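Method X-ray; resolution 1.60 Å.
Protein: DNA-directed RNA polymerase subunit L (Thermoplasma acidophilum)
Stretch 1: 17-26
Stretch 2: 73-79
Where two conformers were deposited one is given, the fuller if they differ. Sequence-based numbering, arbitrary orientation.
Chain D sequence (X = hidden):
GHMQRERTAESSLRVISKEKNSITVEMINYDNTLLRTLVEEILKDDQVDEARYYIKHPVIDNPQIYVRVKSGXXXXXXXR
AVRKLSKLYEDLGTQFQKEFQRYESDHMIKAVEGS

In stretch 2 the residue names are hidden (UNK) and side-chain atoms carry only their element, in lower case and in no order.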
# COMPACT_ATOMS: atom_id res chain seq x y z
N SER D 17 -14.76 10.91 7.69
CA SER D 17 -15.86 11.81 7.99
C SER D 17 -17.06 10.95 8.30
O SER D 17 -17.24 9.89 7.71
CB SER D 17 -16.15 12.74 6.80
OG SER D 17 -16.98 13.80 7.22
N LYS D 18 -17.85 11.44 9.23
CA LYS D 18 -19.03 10.77 9.70
C LYS D 18 -20.00 11.89 10.04
O LYS D 18 -19.64 12.84 10.75
CB LYS D 18 -18.67 9.93 10.93
CG LYS D 18 -19.78 9.06 11.50
CD LYS D 18 -19.99 7.78 10.71
CE LYS D 18 -20.84 6.77 11.49
NZ LYS D 18 -22.07 7.37 12.07
N GLU D 19 -21.20 11.82 9.46
CA GLU D 19 -22.27 12.78 9.79
C GLU D 19 -23.52 11.95 10.01
O GLU D 19 -23.44 10.72 9.97
CB GLU D 19 -22.46 13.85 8.70
CG GLU D 19 -21.22 14.71 8.40
CD GLU D 19 -20.93 15.79 9.45
OE1 GLU D 19 -21.86 16.56 9.79
OE2 GLU D 19 -19.76 15.88 9.92
N LYS D 20 -24.66 12.62 10.22
CA LYS D 20 -25.93 11.97 10.57
C LYS D 20 -26.13 10.59 9.95
O LYS D 20 -26.07 9.56 10.65
CB LYS D 20 -27.11 12.89 10.22
CG LYS D 20 -27.25 14.11 11.13
CD LYS D 20 -28.71 14.48 11.32
CE LYS D 20 -28.86 15.85 11.97
NZ LYS D 20 -30.29 16.31 11.89
N ASN D 21 -26.37 10.57 8.65
CA ASN D 21 -26.66 9.36 7.92
C ASN D 21 -25.65 9.16 6.84
O ASN D 21 -25.98 8.64 5.78
CB ASN D 21 -28.03 9.49 7.27
CG ASN D 21 -29.12 9.84 8.27
OD1 ASN D 21 -29.14 9.32 9.39
ND2 ASN D 21 -30.00 10.76 7.88
N SER D 22 -24.42 9.56 7.09
CA SER D 22 -23.39 9.43 6.05
C SER D 22 -22.01 9.12 6.59
O SER D 22 -21.69 9.34 7.77
CB SER D 22 -23.37 10.66 5.14
OG SER D 22 -22.77 11.72 5.82
N ILE D 23 -21.16 8.62 5.69
CA ILE D 23 -19.81 8.29 6.08
C ILE D 23 -18.94 8.42 4.85
O ILE D 23 -19.41 8.21 3.70
CB ILE D 23 -19.74 6.85 6.68
CG1 ILE D 23 -18.45 6.64 7.46
CG2 ILE D 23 -19.96 5.77 5.59
CD1 ILE D 23 -18.44 5.34 8.33
N THR D 24 -17.70 8.83 5.08
CA THR D 24 -16.69 8.88 4.04
C THR D 24 -15.48 8.09 4.50
O THR D 24 -15.03 8.24 5.63
CB THR D 24 -16.24 10.33 3.79
OG1 THR D 24 -17.41 11.10 3.52
CG2 THR D 24 -15.24 10.42 2.63
N VAL D 25 -15.00 7.23 3.60
CA VAL D 25 -13.90 6.35 3.87
C VAL D 25 -12.80 6.56 2.84
O VAL D 25 -13.07 6.59 1.63
CB VAL D 25 -14.36 4.86 3.85
CG1 VAL D 25 -13.23 3.94 4.24
CG2 VAL D 25 -15.54 4.66 4.77
N GLU D 26 -11.57 6.74 3.32
CA GLU D 26 -10.40 6.79 2.46
C GLU D 26 -9.90 5.37 2.23
O GLU D 26 -9.73 4.61 3.21
CB GLU D 26 -9.30 7.65 3.10
CG GLU D 26 -8.21 8.04 2.11
CD GLU D 26 -7.19 9.00 2.71
OE1 GLU D 26 -6.95 8.92 3.94
OE2 GLU D 26 -6.61 9.81 1.96
N UNK D 73 -27.72 2.78 9.49
CA UNK D 73 -26.41 3.40 9.63
C UNK D 73 -25.67 3.28 8.31
O UNK D 73 -25.84 2.30 7.60
c UNK D 73 -25.51 2.22 13.25
c UNK D 73 -25.64 2.73 10.75
c UNK D 73 -25.74 2.83 14.64
c UNK D 73 -26.21 3.02 12.16
n UNK D 73 -27.11 3.41 14.87
N UNK D 74 -24.86 4.30 7.95
CA UNK D 74 -24.13 4.19 6.69
C UNK D 74 -23.06 3.08 6.72
O UNK D 74 -22.85 2.44 5.70
c UNK D 74 -23.34 6.06 7.94
c UNK D 74 -23.48 5.57 6.55
c UNK D 74 -24.61 5.58 8.63
N UNK D 75 -22.40 2.87 7.86
CA UNK D 75 -21.42 1.79 7.98
C UNK D 75 -22.10 0.44 7.76
O UNK D 75 -21.48 -0.47 7.21
o UNK D 75 -22.19 3.98 10.30
c UNK D 75 -22.10 3.01 11.05
n UNK D 75 -22.43 3.06 12.34
c UNK D 75 -20.69 1.80 9.32
c UNK D 75 -21.60 1.66 10.52
N UNK D 76 -23.39 0.32 8.12
CA UNK D 76 -24.14 -0.92 7.83
C UNK D 76 -24.37 -1.18 6.34
O UNK D 76 -24.33 -2.34 5.89
o UNK D 76 -25.18 -0.88 9.95
c UNK D 76 -25.48 -0.93 8.57
N UNK D 77 -24.63 -0.12 5.56
CA UNK D 77 -24.84 -0.26 4.14
C UNK D 77 -23.54 -0.77 3.51
O UNK D 77 -23.56 -1.64 2.66
c UNK D 77 -25.31 1.07 3.48
N UNK D 78 -22.40 -0.22 3.94
CA UNK D 78 -21.12 -0.72 3.44
C UNK D 78 -20.94 -2.21 3.80
O UNK D 78 -20.62 -3.03 2.92
c UNK D 78 -19.07 2.54 3.92
c UNK D 78 -19.94 0.11 3.93
c UNK D 78 -20.08 1.54 3.38
c UNK D 78 -18.61 -0.61 3.56
N UNK D 79 -21.20 -2.56 5.05
CA UNK D 79 -21.06 -3.96 5.47
C UNK D 79 -21.96 -4.89 4.64
O UNK D 79 -21.48 -5.94 4.18
c UNK D 79 -21.36 -5.81 8.91
c UNK D 79 -21.14 -7.30 9.26
c UNK D 79 -21.14 -5.61 7.42
c UNK D 79 -21.38 -4.15 6.96
n UNK D 79 -21.53 -7.50 10.69

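Position 73 carries four carbons in an unbranched row ending in a nitrogen. The chain leaves the backbone pointing away from stretch 1, its CB no nearer than 6.0 Å to NZ of Lys18, so nothing is touched. Four carbons and a terminal amine make this Lys73. It sits at the N-cap position, right before the helix, and its carbonyl O accepts two weak backbone bonds from the N atoms of positions 76 and 77.

At position 74 three carbons close a ring onto the backbone N, and this ring lies against the main chain of Asn21 and Ser22 and the side chain of Ile23. Only proline is built this way. Pro74 opens the helix, where the lack of an amide hydrogen costs little because amides of the first turn have no carbonyl earlier in the helix to bond. Its CB points toward the strand, and its CG lies 3.6 Å from the backbone C of Ser22 and 4.0 Å from the C of Asn21. CG2 of Ile23 packs 3.7 Å from CB of Pro74. The ring thus meets both main chain and side chain, and it gives up more surface than any other residue of the contact.

Position 75 has three carbons, the third carrying one oxygen and one nitrogen. The oxygen comes close to Lys18 and the first carbon lies near Ile23; an amide on a two-carbon arm is Gln75. The CA-to-CB bond points sideways, but with chi1 at p and chi2 at -90° the end of the side chain comes nearer, bringing OE1 to 3.3 Å from CE of Lys18. That neighbour is a carbon, so no hydrogen bond results, and OE1 is buried without a partner anywhere in the model. CB of Gln75 lies 4.3 Å from CD1 of Ile23.

Position 76 shows one carbon then one oxygen, unbranched, and is out of reach of the strand. This is Ser76.

A single carbon is all that position 77 has. Its CB comes no nearer than 7.4 Å, to CG2 of Ile23, and although buried it touches nothing on stretch 1; it is Ala77.

Four carbons at position 78 fork at the first, one arm being two carbons long, and the end of that longer arm meets Ile23 and Val25; this is Ile78. Its CD1 reaches CG2 of Ile23 at 3.7 Å and CG2 of Val25 at 4.2 Å. Its N donates to the O of Pro74 at 3.2 Å, the helical bond linking the two residues that face the strand.

Position 79 again has four carbons in a row ending in nitrogen. Extended through four t rotamers and out of reach of stretch 1, it is Lys79.

The contact works by matching two periodicities. Alternate strand residues, Ile23 and Val25, point toward the helix while Ser22 and Thr24 point away; four residues apart on the helix, Pro74 and Ile78 answer them. Ile23 is the shared partner, its CG2 touching both. No hydrogen bond crosses the interface, so shape and apolar surface carry it.

Stretch 2, residues 73-79: KPQSAIK
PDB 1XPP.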